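Local coordinates for DUF1818 domain-containing protein (Prochlorococcus marinus, PDB 2IT9) that is of unknown function, though it may bind DNA, at residues A[86-91]-A[104-109]; A[47-52]-A[68-73]; A[9-14]-A[22-27]. All coordinates share one frame; numbering follows the deposited sequence.

Contact 1 (A[86-91]-A[104-109]); sequences WNLRLI and VYWPRH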
loop_
_atom_site.group_PDB
_atom_site.type_symbol
_atom_site.label_atom_id
_atom_site.label_comp_id
_atom_site.label_asym_id
_atom_site.label_seq_id
_atom_site.Cartn_x
_atom_site.Cartn_y
_atom_site.Cartn_z
ATOM N N TRP A 86 11.125 9.456 -13.180
ATOM C CA TRP A 86 9.757 9.737 -12.809
ATOM C C TRP A 86 9.180 8.852 -11.733
ATOM O O TRP A 86 9.547 7.702 -11.635
ATOM C CB TRP A 86 8.851 9.648 -14.033
ATOM C CG TRP A 86 8.948 8.304 -14.747
ATOM C CD1 TRP A 86 9.960 7.886 -15.569
ATOM C CD2 TRP A 86 7.989 7.238 -14.733
ATOM N NE1 TRP A 86 9.724 6.607 -16.006
ATOM C CE2 TRP A 86 8.504 6.201 -15.542
ATOM C CE3 TRP A 86 6.767 7.042 -14.090
ATOM C CZ2 TRP A 86 7.834 5.006 -15.743
ATOM C CZ3 TRP A 86 6.096 5.852 -14.292
ATOM C CH2 TRP A 86 6.632 4.845 -15.122
ATOM N N ASN A 87 8.228 9.396 -10.958
ATOM C CA ASN A 87 7.531 8.616 -9.939
ATOM C C ASN A 87 6.081 8.466 -10.387
ATOM O O ASN A 87 5.612 9.124 -11.343
ATOM C CB ASN A 87 7.642 9.224 -8.530
ATOM C CG ASN A 87 7.071 10.615 -8.444
ATOM O OD1 ASN A 87 6.042 10.909 -9.021
ATOM N ND2 ASN A 87 7.750 11.475 -7.712
ATOM N N LEU A 88 5.357 7.583 -9.703
ATOM C CA LEU A 88 4.000 7.258 -10.091
ATOM C C LEU A 88 3.103 7.030 -8.895
ATOM O O LEU A 88 3.416 6.192 -8.030
ATOM C CB LEU A 88 3.984 5.992 -10.964
ATOM C CG LEU A 88 2.607 5.564 -11.529
ATOM C CD1 LEU A 88 2.137 6.551 -12.546
ATOM C CD2 LEU A 88 2.726 4.195 -12.125
ATOM N N ARG A 89 2.013 7.798 -8.853
ATOM C CA ARG A 89 0.988 7.676 -7.826
ATOM C C ARG A 89 -0.241 7.091 -8.504
ATOM O O ARG A 89 -0.630 7.550 -9.575
ATOM C CB ARG A 89 0.667 9.023 -7.220
ATOM C CG ARG A 89 -0.315 8.918 -6.094
ATOM C CD ARG A 89 -0.614 10.263 -5.473
ATOM N NE ARG A 89 -1.632 10.124 -4.429
ATOM C CZ ARG A 89 -2.470 11.093 -4.073
ATOM N NH1 ARG A 89 -2.452 12.276 -4.681
ATOM N NH2 ARG A 89 -3.361 10.871 -3.116
ATOM N N LEU A 90 -0.808 6.051 -7.902
ATOM C CA LEU A 90 -1.968 5.370 -8.451
ATOM C C LEU A 90 -3.121 5.425 -7.434
ATOM O O LEU A 90 -2.912 5.152 -6.250
ATOM C CB LEU A 90 -1.687 3.924 -8.730
ATOM C CG LEU A 90 -0.660 3.694 -9.838
ATOM C CD1 LEU A 90 -0.348 2.229 -9.859
ATOM C CD2 LEU A 90 -1.227 4.128 -11.175
ATOM N N ILE A 91 -4.286 5.807 -7.916
ATOM C CA ILE A 91 -5.510 5.801 -7.116
ATOM C C ILE A 91 -6.485 4.828 -7.756
ATOM O O ILE A 91 -6.940 5.051 -8.899
ATOM C CB ILE A 91 -6.149 7.185 -7.051
ATOM C CG1 ILE A 91 -5.116 8.264 -6.730
ATOM C CG2 ILE A 91 -7.359 7.192 -6.107
ATOM C CD1 ILE A 91 -4.421 8.097 -5.489
ATOM N N VAL A 104 -1.535 3.885 -4.032
ATOM C CA VAL A 104 -0.195 3.365 -3.896
ATOM C C VAL A 104 0.775 4.229 -4.694
ATOM O O VAL A 104 0.350 5.035 -5.552
ATOM C CB VAL A 104 -0.106 1.885 -4.298
ATOM C CG1 VAL A 104 -1.035 1.022 -3.438
ATOM C CG2 VAL A 104 -0.453 1.689 -5.763
ATOM N N TYR A 105 2.066 3.994 -4.465
ATOM C CA TYR A 105 3.111 4.865 -5.055
ATOM C C TYR A 105 4.427 4.146 -5.261
ATOM O O TYR A 105 4.856 3.356 -4.389
ATOM C CB TYR A 105 3.302 6.067 -4.154
ATOM C CG TYR A 105 4.505 6.939 -4.437
ATOM C CD1 TYR A 105 4.395 8.032 -5.305
ATOM C CD2 TYR A 105 5.716 6.709 -3.812
ATOM C CE1 TYR A 105 5.490 8.885 -5.537
ATOM C CE2 TYR A 105 6.822 7.555 -4.046
ATOM C CZ TYR A 105 6.682 8.629 -4.918
ATOM O OH TYR A 105 7.748 9.482 -5.171
ATOM N N TRP A 106 5.044 4.373 -6.431
ATOM C CA TRP A 106 6.407 3.902 -6.725
ATOM C C TRP A 106 7.273 5.126 -7.003
ATOM O O TRP A 106 6.837 6.043 -7.721
ATOM C CB TRP A 106 6.501 2.984 -7.939
ATOM C CG TRP A 106 5.985 1.587 -7.726
ATOM C CD1 TRP A 106 6.516 0.649 -6.894
ATOM C CD2 TRP A 106 4.915 0.943 -8.435
ATOM N NE1 TRP A 106 5.830 -0.538 -7.022
ATOM C CE2 TRP A 106 4.825 -0.381 -7.944
ATOM C CE3 TRP A 106 4.016 1.359 -9.422
ATOM C CZ2 TRP A 106 3.876 -1.291 -8.422
ATOM C CZ3 TRP A 106 3.070 0.466 -9.890
ATOM C CH2 TRP A 106 3.011 -0.845 -9.415
ATOM N N PRO A 107 8.477 5.170 -6.423
ATOM C CA PRO A 107 9.352 6.310 -6.608
ATOM C C PRO A 107 10.162 6.216 -7.915
ATOM O O PRO A 107 10.108 5.193 -8.633
ATOM C CB PRO A 107 10.255 6.230 -5.385
ATOM C CG PRO A 107 10.430 4.761 -5.198
ATOM C CD PRO A 107 9.071 4.186 -5.502
ATOM N N ARG A 108 10.946 7.262 -8.166
ATOM C CA ARG A 108 11.851 7.291 -9.334
ATOM C C ARG A 108 12.726 6.088 -9.414
ATOM O O ARG A 108 13.146 5.540 -8.386
ATOM C CB ARG A 108 12.738 8.514 -9.262
ATOM C CG ARG A 108 11.874 9.792 -9.349
ATOM C CD ARG A 108 12.655 10.995 -8.887
ATOM N NE ARG A 108 13.673 11.278 -9.849
ATOM C CZ ARG A 108 13.602 12.224 -10.771
ATOM N NH1 ARG A 108 12.567 13.065 -10.844
ATOM N NH2 ARG A 108 14.621 12.350 -11.593
ATOM N N HIS A 109 13.024 5.670 -10.641
ATOM C CA HIS A 109 13.975 4.589 -10.936
ATOM C C HIS A 109 13.321 3.220 -10.739
ATOM O O HIS A 109 13.417 2.335 -11.606
ATOM C CB HIS A 109 15.328 4.731 -10.194
ATOM C CG HIS A 109 15.919 6.102 -10.306
ATOM N ND1 HIS A 109 16.247 6.672 -11.518
ATOM C CD2 HIS A 109 16.192 7.038 -9.363
ATOM C CE1 HIS A 109 16.658 7.914 -11.320
ATOM N NE2 HIS A 109 16.657 8.154 -10.020
HETATM O O HOH W 1 12.296 6.667 -13.170
#

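Contact 2 (A[47-52]-A[68-73]); sequences MELCDQ and LELERR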
loop_
_atom_site.group_PDB
_atom_site.type_symbol
_atom_site.label_atom_id
_atom_site.label_comp_id
_atom_site.label_asym_id
_atom_site.label_seq_id
_atom_site.Cartn_x
_atom_site.Cartn_y
_atom_site.Cartn_z
HETATM N N MSE A 47 1.483 2.098 -19.452
HETATM C CA MSE A 47 2.207 2.108 -20.724
HETATM C C MSE A 47 1.948 3.424 -21.448
HETATM O O MSE A 47 2.856 4.008 -22.055
HETATM C CB MSE A 47 1.794 0.969 -21.658
HETATM C CG MSE A 47 2.207 -0.489 -21.324
HETATM SE SE MSE A 47 4.056 -0.621 -20.713
HETATM C CE MSE A 47 3.733 -0.480 -18.836
ATOM N N GLU A 48 0.706 3.888 -21.406
ATOM C CA GLU A 48 0.362 5.140 -22.056
ATOM C C GLU A 48 1.107 6.311 -21.436
ATOM O O GLU A 48 1.648 7.150 -22.174
ATOM C CB GLU A 48 -1.141 5.415 -22.007
ATOM C CG GLU A 48 -1.441 6.755 -22.573
ATOM C CD GLU A 48 -2.884 7.010 -22.809
ATOM O OE1 GLU A 48 -3.688 6.050 -22.764
ATOM O OE2 GLU A 48 -3.200 8.191 -23.060
ATOM N N LEU A 49 1.138 6.379 -20.099
ATOM C CA LEU A 49 1.868 7.471 -19.431
ATOM C C LEU A 49 3.372 7.394 -19.686
ATOM O O LEU A 49 4.002 8.396 -20.074
ATOM C CB LEU A 49 1.606 7.471 -17.930
ATOM C CG LEU A 49 0.252 7.968 -17.466
ATOM C CD1 LEU A 49 0.108 7.619 -15.991
ATOM C CD2 LEU A 49 0.137 9.455 -17.656
ATOM N N CYS A 50 3.926 6.195 -19.521
ATOM C CA CYS A 50 5.355 5.971 -19.737
ATOM C C CYS A 50 5.763 6.407 -21.149
ATOM O O CYS A 50 6.696 7.223 -21.305
ATOM C CB CYS A 50 5.771 4.500 -19.390
ATOM S SG CYS A 50 7.561 4.259 -19.598
ATOM N N ASP A 51 5.038 5.983 -22.182
ATOM C CA ASP A 51 5.390 6.351 -23.539
ATOM C C ASP A 51 5.338 7.859 -23.746
ATOM O O ASP A 51 6.221 8.432 -24.395
ATOM C CB ASP A 51 4.461 5.673 -24.573
ATOM C CG ASP A 51 4.691 4.150 -24.687
ATOM O OD1 ASP A 51 5.651 3.587 -24.082
ATOM O OD2 ASP A 51 3.877 3.512 -25.384
ATOM N N GLN A 52 4.291 8.496 -23.227
ATOM C CA GLN A 52 4.165 9.941 -23.367
ATOM C C GLN A 52 5.294 10.692 -22.671
ATOM O O GLN A 52 5.834 11.662 -23.221
ATOM C CB GLN A 52 2.875 10.416 -22.791
ATOM C CG GLN A 52 2.646 11.841 -23.126
ATOM C CD GLN A 52 1.355 12.319 -22.610
ATOM O OE1 GLN A 52 0.777 11.697 -21.707
ATOM N NE2 GLN A 52 0.841 13.411 -23.214
ATOM N N LEU A 68 1.836 14.371 -15.548
ATOM C CA LEU A 68 0.890 13.808 -16.510
ATOM C C LEU A 68 -0.102 13.026 -15.699
ATOM O O LEU A 68 0.294 12.156 -14.937
ATOM C CB LEU A 68 1.609 12.832 -17.468
ATOM C CG LEU A 68 2.744 13.378 -18.344
ATOM C CD1 LEU A 68 3.404 12.245 -19.091
ATOM C CD2 LEU A 68 2.169 14.413 -19.302
ATOM N N GLU A 69 -1.386 13.308 -15.868
ATOM C CA GLU A 69 -2.418 12.584 -15.117
ATOM C C GLU A 69 -3.335 11.915 -16.130
ATOM O O GLU A 69 -3.798 12.554 -17.087
ATOM C CB GLU A 69 -3.226 13.565 -14.251
ATOM C CG GLU A 69 -4.333 12.947 -13.485
ATOM C CD GLU A 69 -5.114 13.970 -12.694
ATOM O OE1 GLU A 69 -4.501 14.637 -11.840
ATOM O OE2 GLU A 69 -6.343 14.061 -12.901
ATOM N N LEU A 70 -3.678 10.657 -15.867
ATOM C CA LEU A 70 -4.559 9.909 -16.739
ATOM C C LEU A 70 -5.514 9.088 -15.890
ATOM O O LEU A 70 -5.090 8.292 -15.067
ATOM C CB LEU A 70 -3.744 8.953 -17.622
ATOM C CG LEU A 70 -4.539 7.919 -18.427
ATOM C CD1 LEU A 70 -5.538 8.562 -19.360
ATOM C CD2 LEU A 70 -3.548 7.027 -19.252
ATOM N N GLU A 71 -6.790 9.294 -16.113
ATOM C CA GLU A 71 -7.826 8.499 -15.473
ATOM C C GLU A 71 -8.599 7.672 -16.484
ATOM O O GLU A 71 -9.231 8.171 -17.389
ATOM C CB GLU A 71 -8.855 9.348 -14.724
ATOM C CG GLU A 71 -9.945 8.454 -14.076
ATOM C CD GLU A 71 -10.986 9.183 -13.230
ATOM O OE1 GLU A 71 -11.509 10.241 -13.649
ATOM O OE2 GLU A 71 -11.350 8.623 -12.167
ATOM N N ARG A 72 -8.584 6.382 -16.252
ATOM C CA ARG A 72 -9.359 5.447 -17.005
ATOM C C ARG A 72 -9.924 4.552 -15.885
ATOM O O ARG A 72 -9.201 3.741 -15.351
ATOM C CB ARG A 72 -8.443 4.645 -17.915
ATOM C CG ARG A 72 -9.171 3.682 -18.752
ATOM C CD ARG A 72 -9.289 4.135 -20.192
ATOM N NE ARG A 72 -8.020 3.970 -20.893
ATOM C CZ ARG A 72 -7.511 2.800 -21.284
ATOM N NH1 ARG A 72 -8.128 1.642 -21.025
ATOM N NH2 ARG A 72 -6.348 2.783 -21.917
ATOM N N ARG A 73 -11.180 4.745 -15.530
ATOM C CA ARG A 73 -11.790 4.010 -14.430
ATOM C C ARG A 73 -11.496 2.535 -14.517
ATOM O O ARG A 73 -11.671 1.956 -15.572
ATOM C CB ARG A 73 -13.291 4.264 -14.380
ATOM C CG ARG A 73 -13.634 5.721 -14.116
#

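Contact 3 (A[9-14]-A[22-27]); sequences GWRIIF and STLIGG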
loop_
_atom_site.group_PDB
_atom_site.type_symbol
_atom_site.label_atom_id
_atom_site.label_comp_id
_atom_site.label_asym_id
_atom_site.label_seq_id
_atom_site.Cartn_x
_atom_site.Cartn_y
_atom_site.Cartn_z
ATOM N N GLY A 9 12.476 -2.360 -4.140
ATOM C CA GLY A 9 11.330 -1.466 -4.054
ATOM C C GLY A 9 10.052 -1.874 -4.754
ATOM O O GLY A 9 9.072 -1.148 -4.690
ATOM N N TRP A 10 10.014 -3.069 -5.357
ATOM C CA TRP A 10 8.827 -3.498 -6.060
ATOM C C TRP A 10 8.696 -5.025 -6.297
ATOM O O TRP A 10 9.658 -5.781 -6.340
ATOM C CB TRP A 10 8.807 -2.823 -7.455
ATOM C CG TRP A 10 9.912 -3.332 -8.350
ATOM C CD1 TRP A 10 11.199 -2.920 -8.395
ATOM C CD2 TRP A 10 9.797 -4.381 -9.294
ATOM N NE1 TRP A 10 11.898 -3.636 -9.320
ATOM C CE2 TRP A 10 11.073 -4.573 -9.868
ATOM C CE3 TRP A 10 8.739 -5.181 -9.716
ATOM C CZ2 TRP A 10 11.311 -5.508 -10.855
ATOM C CZ3 TRP A 10 9.007 -6.156 -10.685
ATOM C CH2 TRP A 10 10.246 -6.281 -11.247
ATOM N N ARG A 11 7.453 -5.407 -6.547
ATOM C CA ARG A 11 7.133 -6.748 -6.964
ATOM C C ARG A 11 5.767 -6.800 -7.680
ATOM O O ARG A 11 4.869 -5.944 -7.450
ATOM C CB ARG A 11 7.187 -7.729 -5.786
ATOM C CG ARG A 11 6.124 -7.438 -4.745
ATOM C CD ARG A 11 6.291 -8.359 -3.556
ATOM N NE ARG A 11 5.510 -7.811 -2.437
ATOM C CZ ARG A 11 4.895 -8.556 -1.523
ATOM N NH1 ARG A 11 4.880 -9.893 -1.610
ATOM N NH2 ARG A 11 4.248 -7.967 -0.533
ATOM N N ILE A 12 5.609 -7.817 -8.517
ATOM C CA ILE A 12 4.381 -8.137 -9.216
ATOM C C ILE A 12 4.247 -9.655 -9.167
ATOM O O ILE A 12 5.205 -10.346 -9.458
ATOM C CB ILE A 12 4.406 -7.713 -10.669
ATOM C CG1 ILE A 12 4.727 -6.228 -10.774
ATOM C CG2 ILE A 12 3.104 -8.022 -11.344
ATOM C CD1 ILE A 12 4.647 -5.773 -12.176
ATOM N N ILE A 13 3.074 -10.155 -8.782
ATOM C CA ILE A 13 2.879 -11.573 -8.650
ATOM C C ILE A 13 1.554 -11.994 -9.263
ATOM O O ILE A 13 0.543 -11.342 -9.029
ATOM C CB ILE A 13 2.889 -12.091 -7.150
ATOM C CG1 ILE A 13 4.076 -11.544 -6.363
ATOM C CG2 ILE A 13 2.785 -13.699 -7.144
ATOM C CD1 ILE A 13 4.098 -11.868 -4.919
ATOM N N PHE A 14 1.587 -13.030 -10.086
ATOM C CA PHE A 14 0.360 -13.608 -10.625
ATOM C C PHE A 14 0.227 -15.011 -10.032
ATOM O O PHE A 14 1.193 -15.804 -10.053
ATOM C CB PHE A 14 0.380 -13.689 -12.144
ATOM C CG PHE A 14 -0.796 -14.429 -12.714
ATOM C CD1 PHE A 14 -2.076 -13.881 -12.628
ATOM C CD2 PHE A 14 -0.643 -15.660 -13.346
ATOM C CE1 PHE A 14 -3.171 -14.559 -13.146
ATOM C CE2 PHE A 14 -1.735 -16.329 -13.867
ATOM C CZ PHE A 14 -3.001 -15.766 -13.770
ATOM N N SER A 22 -6.211 -12.371 -8.595
ATOM C CA SER A 22 -5.103 -13.196 -9.057
ATOM C C SER A 22 -3.772 -12.461 -9.287
ATOM O O SER A 22 -2.773 -13.118 -9.583
ATOM C CB SER A 22 -5.541 -13.926 -10.319
ATOM O OG SER A 22 -5.928 -12.992 -11.300
ATOM N N THR A 23 -3.748 -11.135 -9.168
ATOM C CA THR A 23 -2.477 -10.360 -9.283
ATOM C C THR A 23 -2.176 -9.558 -8.039
ATOM O O THR A 23 -3.091 -9.081 -7.367
ATOM C CB THR A 23 -2.527 -9.414 -10.513
ATOM O OG1 THR A 23 -2.641 -10.208 -11.688
ATOM C CG2 THR A 23 -1.297 -8.562 -10.636
ATOM N N LEU A 24 -0.907 -9.491 -7.675
ATOM C CA LEU A 24 -0.487 -8.610 -6.604
ATOM C C LEU A 24 0.540 -7.635 -7.164
ATOM O O LEU A 24 1.430 -8.024 -7.897
ATOM C CB LEU A 24 0.070 -9.423 -5.453
ATOM C CG LEU A 24 0.799 -8.661 -4.340
ATOM C CD1 LEU A 24 0.743 -9.453 -3.062
ATOM C CD2 LEU A 24 2.237 -8.294 -4.688
ATOM N N ILE A 25 0.417 -6.369 -6.791
ATOM C CA ILE A 25 1.454 -5.378 -7.067
ATOM C C ILE A 25 1.960 -4.883 -5.726
ATOM O O ILE A 25 1.180 -4.767 -4.744
ATOM C CB ILE A 25 0.989 -4.224 -7.983
ATOM C CG1 ILE A 25 -0.226 -3.513 -7.408
ATOM C CG2 ILE A 25 0.701 -4.744 -9.390
ATOM C CD1 ILE A 25 -0.545 -2.145 -8.028
ATOM N N GLY A 26 3.269 -4.665 -5.650
ATOM C CA GLY A 26 3.899 -4.203 -4.438
ATOM C C GLY A 26 4.972 -3.134 -4.557
ATOM O O GLY A 26 5.687 -3.106 -5.538
ATOM N N GLY A 27 5.029 -2.249 -3.547
ATOM C CA GLY A 27 6.079 -1.266 -3.350
ATOM C C GLY A 27 6.914 -1.683 -2.132
ATOM O O GLY A 27 6.838 -2.821 -1.653
HETATM O O HOH W 2 5.339 -5.344 -0.932
#

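Contact 1 (A[86-91]-A[104-109])
Strands 86-91 and 104-106 run antiparallel with their axes 4.8 Å apart, and two hydrogen-bonded pairs, Leu-88 with Trp-106 and Leu-90 with Val-104, flank the non-hydrogen-bonded pair of Arg-89 and Tyr-105. All four backbone bonds are short and fairly straight, Leu-90 N to Val-104 O being 2.8 Å at 175°. Leu-88, Leu-90, Val-104 and Trp-106 share one face. There Leu-88 and Trp-106 lie side by side, Leu-88 CD2 coming to the indole edge, 4.1 Å from Trp-106 CE3. Leu-90 CD1 reaches Trp-106 CZ3 at 3.8 Å from an oblique direction, and Leu-90 CB touches Val-104 CG2. This is the last hairpin of the four-stranded antiparallel sheet 65-72, 75-82, 85-92, 102-106, whose outermost strands within the chain are 65-72 and 102-106. Its apolar face is covered by helices 36-56 and 110-120, while Trp-106 NE1 bonds to Gly-26 O. At Val-104 a strand of the second subunit pairs with this edge, so the sheet continues across the interface. On the other face Tyr-105, its CG anti to the backbone N (chi1 169°), carries its ring toward strand 86-91: Tyr-105 CD1 is 3.4 Å from Leu-88 O, and Tyr-105 CE1 is 3.7 Å from Asn-87 CB. Amide and ring planes of Asn-87 and Tyr-105 are 52° apart, and Asn-87 ND2 lies 3.2 Å from Tyr-105 OH at an angle too poor for a hydrogen bond. An alanine in place of Tyr-105 would probably leave the Asn-87 amide free to turn and uncover the strand backbone at Leu-88 O. Arg-89, on the Tyr-105 face, is extended from CG to NE, and its NH2 forms a salt bridge with Glu-103. Beyond the strand's end, Arg-108 CA makes a CA-H...O contact with Trp-86 O, and a water accepts from both Trp-86 N and His-109 N.

Contact 2 (A[47-52]-A[68-73])
Glu-48 presents its carboxylate oxygen OE1 to the edge of the Arg-72 guanidinium, near its plane, but with Glu-48 OE1 4.3 Å from Arg-72 NH2 the two charges only face each other and do not form a salt bridge. Arg-72 has two conformers, and this approach holds for the one described here, so with some doubt. In that conformer the stronger partner of Arg-72 is Glu-44, which takes NH1, and the Arg-72 side chain touches Ile-41 and Val-45, one or two turns back along the helix from Glu-48. Across the contact the Gln-52 amide meets the forked end of Leu-68, Gln-52 OE1 lying 3.7 Å from Leu-68 CD1, with Gln-52 CD near Leu-68 CD2. Between these polar groups the contact is carried by leucines. Leu-49 CD2 sits 3.7 Å from Leu-68 CB and 3.9 Å from Leu-70 CB, the Leu-49 side chain sliding past the first in the opposite sense and meeting the second at a slant. This is helix-on-sheet packing: helix 36-56 packs on strand 65-72, an outermost strand of its four-stranded sheet within the chain, the segment axes 9.4 Å apart and running roughly antiparallel, at 157°. Leu-49 is the buried residue of the group and also reaches Ala-77 and Leu-88 on the inner strands, so it packs on the sheet face across three strands. Leu-70 points its CD2 methyl at the carboxylate of Glu-48, with Leu-70 CD2 3.6 Å from both Glu-48 CD and Glu-48 OE1; the two side chains cross at about a right angle. The Glu-48 chain, extended beyond CG, which stands anti to the backbone N (chi1 175°), lays CB, CG and the carboxylate against the same methyl.

Contact 3 (A[9-14]-A[22-27])
The two segments form an antiparallel strand pairing in the middle of the four-stranded sheet 2-7, 10-15, 23-26, 30-34, with Arg-11 opposite Gly-26 and Ile-13 opposite Leu-24 as hydrogen-bonded pairs. The axes come within 4.6 Å and run 174° apart. Leu-24 N bonds to Ile-13 O at 2.7 Å, whereas Arg-11 N approaches Gly-26 O at 3.1 Å from above the carbonyl plane. On one face Leu-24 CD2 bridges its two neighbours. This methyl lies beside Ile-13 CD1 at 4.0 Å and, from over one face of the Arg-11 guanidinium, offset toward its rim, 4.0 Å from Arg-11 NE. The aliphatic start of Arg-11 passes close over Gly-26: Arg-11 CG, standing between the backbone N and the carbonyl carbon (chi1 65°), is 3.9 Å from Gly-26 CA. A CB there would run into Arg-11 CG as placed here, consistent with a glycine. The strands belong to the beta hairpin 10-15, 23-26, and at its turn end Ser-22 and Thr-23 both face Leu-34 on the next strand as a classic beta bulge. The far end of Arg-11 carries a salt bridge to Glu-103 of the second subunit, tying the hairpin to that subunit; Arg-11 NH2 also donates to a water that lies within hydrogen-bonding distance of Gly-27 O. Ile-12, Thr-23 and Ile-25, on the opposite face, turn to Trp-39 of helix 36-56, while Trp-10 packs on Val-110, Val-114 and Ala-117 of helix 110-120. Close to the bulge, in the conformer described, one of two and so with some doubt, the Phe-14 ring sets CD1 near Ser-22 O and brings its edge to Thr-23 OG1, the Phe-14 and Thr-23 side chains crossing at about a right angle, while Phe-14 CE1 touches Ser-22 CB.

Overall arrangement
From the N terminus, contact 3 closes first, folding 9-14 back onto 22-27 as a hairpin of the first sheet. Contact 2 follows, bringing segment 68-73 back to the helix at 47-52. Contact 1 then closes the last hairpin, 86-91 with 104-109, of the second sheet. The three lie in series, so none nests inside or crosses another. Contacts 1 and 2 share the second sheet and meet directly, Leu-88 packing on Leu-49 and Trp-86 on Cys-50. Contacts 1 and 3 join the two sheets where the Trp-106 indole of contact 1 packs on Gly-9, Trp-10 and Gly-27 of contact 3. Contacts 2 and 3 do not touch, lying on opposite sides of the chain's centre.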